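PDB 6DG4: Ulp1-like SUMO protease from Chaetomium thermophilum, which probably removes SUMO from its conjugates as a cysteine protease, the chain here being the catalytic domain of a longer protein. Local coordinates for residues A[135-140]-A[153-158]; A[158-163]-A[188-193]. One frame throughout, in Å; residues are numbered along the deposited sequence.

Contact 1: residues A[135-140]-A[153-158]; sequences SSHWTL and LDSMAA
His-137 reaches across to Asp-154 from the start of strand 137-144. With CG anti to the backbone N (chi1 178°), NE2 of His-137 donates to OD1 of Asp-154 over 2.8 Å. The bond is nearly straight and runs in the plane of the imidazole, yet it meets OD1 39° out of the carboxylate plane. From the opposite face of that plane, the backbone N of Met-156 also donates to OD1 of Asp-154 at 2.9 Å, closing an Asx turn, so one oxygen is gripped by two donors. An alanine in place of Asp-154 would probably leave both NE2 of His-137 and the Met-156 N-H without their acceptor, and the imidazole freer to turn. Met-156 slides past the His-137 ring in the opposite direction and sets SD over one face, 3.5 Å from the ring centroid, a Met-aromatic contact. Trp-138 packs its indole on Ile-65 of helix 62-80, and its carbonyl O takes a hydrogen bond from a water at 2.8 Å. The same water donates to OG of Ser-155 at 2.7 Å; that hydroxyl is also hydrogen-bonded to Gln-196. Thr-139 lays its methyl CG2 3.5 Å from CG of Asp-154, flanking the carboxylate, while its OG1 bonds to His-152. Leu-140 and Leu-153 form an antiparallel hydrogen-bonded pair: Leu-140 N donates to Leu-153 O at 3.1 Å, and Leu-153 N returns a bond to Leu-140 O at 2.7 Å. Their side chains share a sheet face, where Leu-140 packs on helix 202-215. At the first turn of that helix Cys-202 touches His-137; a cysteine, a histidine on a strand and an aspartate just past the next strand are consistent with the Cys-His-Asp site of C48 peptidases.

Contact 2: residues A[158-163]-A[188-193]; sequences AGRGSE and AVDFQA. With SO4 (sulfate ion), chain C.
Gly-161 N donates to OD1 of Asp-190 over 3.0 Å, coming in from above the carboxylate plane, 51° out of it. In Asp-190 chi1 (-77°) sets CG anti to the carbonyl carbon, and the carboxylate faces 158-163. OD1 also forms a salt bridge with Lys-166, which holds Glu-163 as well, so a lysine from helix 163-177 lies between two acids and would probably ease their mutual repulsion. At the other end of the contact the backbone N of Ala-193 bonds to the carbonyl O of Ala-158, also at 3.0 Å, the donor standing 60° above the carbonyl plane. Between these two bonds a water lies 2.6 Å from Gly-159 O and accepts from Phe-191 N at 2.9 Å, joining the two backbones where they do not pair directly. The two loops run in roughly opposite directions at the ends of a beta-alpha-beta crossover: 158-163 leads from strand 149-153 into helix 163-177, with Ser-162 as its N-cap, and 188-193 leaves strand 187-188, which lies parallel to 149-153. Gly-159 suits the tightest approach. Its CA makes a CH...O contact with Phe-191 O at 3.3 Å, and a side chain here would clash with Phe-191 O and Ala-193 N; its backbone angles also call for glycine. Beside it, CB of Ala-193 packs 3.8 Å from Gly-159 CA, and that alanine also touches Asn-209 on helix 202-215. Toward solvent, Arg-160 lies alongside Asp-190, pointing the same way, with CG 3.8 Å from OD2 but no contact between the charged groups. Doubtful, because it rests on one of two conformers, is a bond from NH2 of Arg-160 to O3 of a sulfate at 2.9 Å; the ion, probably from the crystallisation liquor, also binds Arg-195.

How the contacts relate
Following the chain from the N terminus, strand 127-134 turns back into 137-144, which turns again into 149-153. Contact 1 closes this second hairpin and binds the residues just past it to the start of 137-144. The chain then runs through the loop before helix 163-177, crosses over to strand 187-188, and contact 2 closes that longer excursion on the way to helix 202-215. The two loops follow in series, neither nested nor crossed, and share Ala-158. They also touch: Asp-154 O lies 3.0 Å from Gly-159 N, a probable hydrogen bond, and CB of Asp-154 packs on Arg-160 O. Together they tie the hairpin to the loops that lead into helices 163-177 and 202-215.

Contact 1: residues A[135-140]-A[153-158]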
loop_
_atom_site.group_PDB
_atom_site.type_symbol
_atom_site.label_atom_id
_atom_site.label_comp_id
_atom_site.label_asym_id
_atom_site.label_seq_id
_atom_site.Cartn_x
_atom_site.Cartn_y
_atom_site.Cartn_z
ATOM N N SER A 135 14.140 -9.947 -3.198
ATOM C CA SER A 135 15.524 -9.491 -3.094
ATOM C C SER A 135 15.606 -8.147 -2.376
ATOM O O SER A 135 16.357 -7.255 -2.776
ATOM C CB SER A 135 16.180 -9.420 -4.472
ATOM O OG SER A 135 16.056 -10.659 -5.149
ATOM N N SER A 136 14.813 -8.009 -1.307
ATOM C CA SER A 136 14.755 -6.825 -0.451
ATOM C C SER A 136 14.076 -5.621 -1.093
ATOM O O SER A 136 13.881 -4.595 -0.436
ATOM C CB SER A 136 16.151 -6.414 0.034
ATOM O OG SER A 136 16.785 -7.480 0.717
ATOM N N HIS A 137 13.716 -5.724 -2.368
ATOM C CA HIS A 137 13.116 -4.614 -3.095
ATOM C C HIS A 137 11.596 -4.704 -3.002
ATOM O O HIS A 137 10.998 -5.703 -3.417
ATOM C CB HIS A 137 13.558 -4.650 -4.555
ATOM C CG HIS A 137 12.960 -3.565 -5.395
ATOM N ND1 HIS A 137 13.027 -2.230 -5.055
ATOM C CD2 HIS A 137 12.271 -3.623 -6.558
ATOM C CE1 HIS A 137 12.404 -1.514 -5.973
ATOM N NE2 HIS A 137 11.945 -2.333 -6.902
ATOM N N TRP A 138 10.981 -3.648 -2.473
ATOM C CA TRP A 138 9.537 -3.560 -2.342
ATOM C C TRP A 138 8.936 -2.900 -3.571
ATOM O O TRP A 138 9.399 -1.838 -4.003
ATOM C CB TRP A 138 9.159 -2.712 -1.125
ATOM C CG TRP A 138 9.293 -3.417 0.163
ATOM C CD1 TRP A 138 10.313 -3.302 1.048
ATOM C CD2 TRP A 138 8.368 -4.350 0.731
ATOM N NE1 TRP A 138 10.092 -4.113 2.133
ATOM C CE2 TRP A 138 8.896 -4.760 1.966
ATOM C CE3 TRP A 138 7.140 -4.877 0.315
ATOM C CZ2 TRP A 138 8.250 -5.676 2.786
ATOM C CZ3 TRP A 138 6.500 -5.787 1.132
ATOM C CH2 TRP A 138 7.055 -6.176 2.351
ATOM N N THR A 139 7.877 -3.521 -4.090
ATOM C CA THR A 139 7.046 -2.998 -5.161
ATOM C C THR A 139 5.592 -3.251 -4.775
ATOM O O THR A 139 5.300 -3.875 -3.749
ATOM C CB THR A 139 7.379 -3.660 -6.504
ATOM O OG1 THR A 139 7.152 -5.077 -6.426
ATOM C CG2 THR A 139 8.828 -3.378 -6.901
ATOM N N LEU A 140 4.674 -2.768 -5.610
ATOM C CA LEU A 140 3.247 -2.808 -5.318
ATOM C C LEU A 140 2.507 -3.414 -6.498
ATOM O O LEU A 140 2.554 -2.871 -7.605
ATOM C CB LEU A 140 2.709 -1.397 -5.071
ATOM C CG LEU A 140 1.226 -1.331 -4.707
ATOM C CD1 LEU A 140 0.985 -1.910 -3.319
ATOM C CD2 LEU A 140 0.704 0.096 -4.813
ATOM N N LEU A 153 3.564 -1.945 -9.978
ATOM C CA LEU A 153 4.236 -0.650 -9.941
ATOM C C LEU A 153 5.596 -0.843 -9.283
ATOM O O LEU A 153 5.684 -1.093 -8.075
ATOM C CB LEU A 153 3.417 0.398 -9.191
ATOM C CG LEU A 153 2.208 0.948 -9.948
ATOM C CD1 LEU A 153 1.051 -0.038 -9.945
ATOM C CD2 LEU A 153 1.770 2.290 -9.383
ATOM N N ASP A 154 6.648 -0.745 -10.085
ATOM C CA ASP A 154 8.023 -0.876 -9.622
ATOM C C ASP A 154 8.695 0.476 -9.823
ATOM O O ASP A 154 8.882 0.915 -10.961
ATOM C CB ASP A 154 8.730 -1.958 -10.430
ATOM C CG ASP A 154 10.116 -2.259 -9.917
ATOM O OD1 ASP A 154 10.676 -1.423 -9.172
ATOM O OD2 ASP A 154 10.648 -3.331 -10.274
ATOM N N SER A 155 9.040 1.137 -8.715
ATOM C CA SER A 155 9.660 2.455 -8.797
ATOM C C SER A 155 10.992 2.421 -9.536
ATOM O O SER A 155 11.400 3.434 -10.109
ATOM C CB SER A 155 9.818 3.054 -7.395
ATOM O OG SER A 155 10.432 2.147 -6.483
ATOM N N MET A 156 11.680 1.275 -9.557
ATOM C CA MET A 156 12.941 1.209 -10.289
ATOM C C MET A 156 12.747 1.350 -11.789
ATOM O O MET A 156 13.711 1.668 -12.495
ATOM C CB MET A 156 13.688 -0.075 -9.945
ATOM C CG MET A 156 14.269 -0.003 -8.557
ATOM S SD MET A 156 15.107 -1.501 -8.032
ATOM C CE MET A 156 16.403 -1.613 -9.264
ATOM N N ALA A 157 11.529 1.141 -12.286
ATOM C CA ALA A 157 11.215 1.274 -13.702
ATOM C C ALA A 157 10.248 2.425 -13.957
ATOM O O ALA A 157 9.477 2.401 -14.922
ATOM C CB ALA A 157 10.650 -0.040 -14.242
ATOM N N ALA A 158 10.286 3.446 -13.103
ATOM C CA ALA A 158 9.383 4.590 -13.224
ATOM C C ALA A 158 7.935 4.119 -13.356
ATOM O O ALA A 158 7.151 4.643 -14.152
ATOM C CB ALA A 158 9.794 5.507 -14.378
HETATM O O HOH W 1 8.664 0.219 -5.741
#

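Contact 2: residues A[158-163]-A[188-193]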
loop_
_atom_site.group_PDB
_atom_site.type_symbol
_atom_site.label_atom_id
_atom_site.label_comp_id
_atom_site.label_asym_id
_atom_site.label_seq_id
_atom_site.Cartn_x
_atom_site.Cartn_y
_atom_site.Cartn_z
ATOM N N ALA A 158 10.286 3.446 -13.103
ATOM C CA ALA A 158 9.383 4.590 -13.224
ATOM C C ALA A 158 7.935 4.119 -13.356
ATOM O O ALA A 158 7.151 4.643 -14.152
ATOM C CB ALA A 158 9.794 5.507 -14.378
ATOM N N GLY A 159 7.588 3.103 -12.562
ATOM C CA GLY A 159 6.251 2.566 -12.502
ATOM C C GLY A 159 6.033 1.286 -13.290
ATOM O O GLY A 159 5.194 0.471 -12.893
ATOM N N ARG A 160 6.754 1.098 -14.394
ATOM C CA ARG A 160 6.533 -0.059 -15.251
ATOM C C ARG A 160 6.739 -1.349 -14.464
ATOM O O ARG A 160 7.582 -1.429 -13.567
ATOM C CB ARG A 160 7.491 -0.018 -16.443
ATOM C CG ARG A 160 7.387 -1.234 -17.349
ATOM C CD ARG A 160 8.305 -1.156 -18.566
ATOM N NE ARG A 160 9.726 -1.034 -18.237
ATOM C CZ ARG A 160 10.451 -1.966 -17.621
ATOM N NH1 ARG A 160 9.894 -3.105 -17.225
ATOM N NH2 ARG A 160 11.737 -1.751 -17.386
ATOM N N GLY A 161 5.961 -2.374 -14.819
ATOM C CA GLY A 161 5.933 -3.617 -14.083
ATOM C C GLY A 161 6.550 -4.812 -14.801
ATOM O O GLY A 161 6.834 -4.797 -15.997
ATOM N N SER A 162 6.725 -5.877 -14.014
ATOM C CA SER A 162 7.294 -7.138 -14.474
ATOM C C SER A 162 6.231 -8.010 -15.132
ATOM O O SER A 162 5.147 -8.209 -14.575
ATOM C CB SER A 162 7.865 -7.864 -13.250
ATOM O OG SER A 162 7.944 -9.262 -13.427
ATOM N N GLU A 163 6.560 -8.559 -16.309
ATOM C CA GLU A 163 5.654 -9.500 -16.967
ATOM C C GLU A 163 5.405 -10.727 -16.098
ATOM O O GLU A 163 4.285 -11.249 -16.049
ATOM C CB GLU A 163 6.216 -9.910 -18.329
ATOM C CG GLU A 163 6.341 -8.754 -19.307
ATOM C CD GLU A 163 5.026 -8.023 -19.524
ATOM O OE1 GLU A 163 3.997 -8.701 -19.756
ATOM O OE2 GLU A 163 5.029 -6.772 -19.443
ATOM N N ALA A 188 -3.325 -6.413 -18.290
ATOM C CA ALA A 188 -2.293 -5.815 -17.465
ATOM C C ALA A 188 -2.051 -4.400 -17.970
ATOM O O ALA A 188 -1.919 -4.179 -19.178
ATOM C CB ALA A 188 -1.011 -6.640 -17.550
ATOM N N VAL A 189 -2.023 -3.444 -17.048
ATOM C CA VAL A 189 -1.862 -2.034 -17.376
ATOM C C VAL A 189 -0.690 -1.493 -16.573
ATOM O O VAL A 189 -0.616 -1.703 -15.357
ATOM C CB VAL A 189 -3.133 -1.227 -17.052
ATOM C CG1 VAL A 189 -2.878 0.270 -17.193
ATOM C CG2 VAL A 189 -4.288 -1.673 -17.944
ATOM N N ASP A 190 0.220 -0.800 -17.251
ATOM C CA ASP A 190 1.306 -0.100 -16.586
ATOM C C ASP A 190 0.894 1.337 -16.298
ATOM O O ASP A 190 0.224 1.985 -17.111
ATOM C CB ASP A 190 2.564 -0.080 -17.455
ATOM C CG ASP A 190 3.310 -1.400 -17.454
ATOM O OD1 ASP A 190 3.413 -2.065 -16.403
ATOM O OD2 ASP A 190 3.822 -1.767 -18.524
ATOM N N PHE A 191 1.295 1.824 -15.131
ATOM C CA PHE A 191 1.134 3.218 -14.754
ATOM C C PHE A 191 2.507 3.853 -14.603
ATOM O O PHE A 191 3.411 3.259 -14.009
ATOM C CB PHE A 191 0.384 3.352 -13.423
ATOM C CG PHE A 191 -1.045 2.922 -13.496
ATOM C CD1 PHE A 191 -2.004 3.773 -14.010
ATOM C CD2 PHE A 191 -1.433 1.671 -13.055
ATOM C CE1 PHE A 191 -3.322 3.387 -14.089
ATOM C CE2 PHE A 191 -2.757 1.274 -13.134
ATOM C CZ PHE A 191 -3.700 2.132 -13.655
ATOM N N GLN A 192 2.664 5.055 -15.142
ATOM C CA GLN A 192 3.863 5.826 -14.860
ATOM C C GLN A 192 3.859 6.235 -13.395
ATOM O O GLN A 192 2.813 6.562 -12.826
ATOM C CB GLN A 192 3.909 7.082 -15.726
ATOM C CG GLN A 192 5.191 7.894 -15.570
ATOM C CD GLN A 192 5.110 9.312 -16.158
ATOM O OE1 GLN A 192 4.258 9.627 -17.010
ATOM N NE2 GLN A 192 6.012 10.176 -15.694
ATOM N N ALA A 193 5.031 6.212 -12.781
ATOM C CA ALA A 193 5.163 6.626 -11.395
ATOM C C ALA A 193 6.555 7.198 -11.205
ATOM O O ALA A 193 7.438 6.982 -12.044
ATOM C CB ALA A 193 4.917 5.453 -10.438
HETATM S S SO4 C . 13.634 1.690 -17.158
HETATM O O1 SO4 C . 14.083 1.910 -15.785
HETATM O O2 SO4 C . 14.403 2.535 -18.067
HETATM O O3 SO4 C . 13.839 0.287 -17.510
HETATM O O4 SO4 C . 12.216 2.023 -17.268
HETATM O O HOH W 2 2.671 -0.040 -13.467
#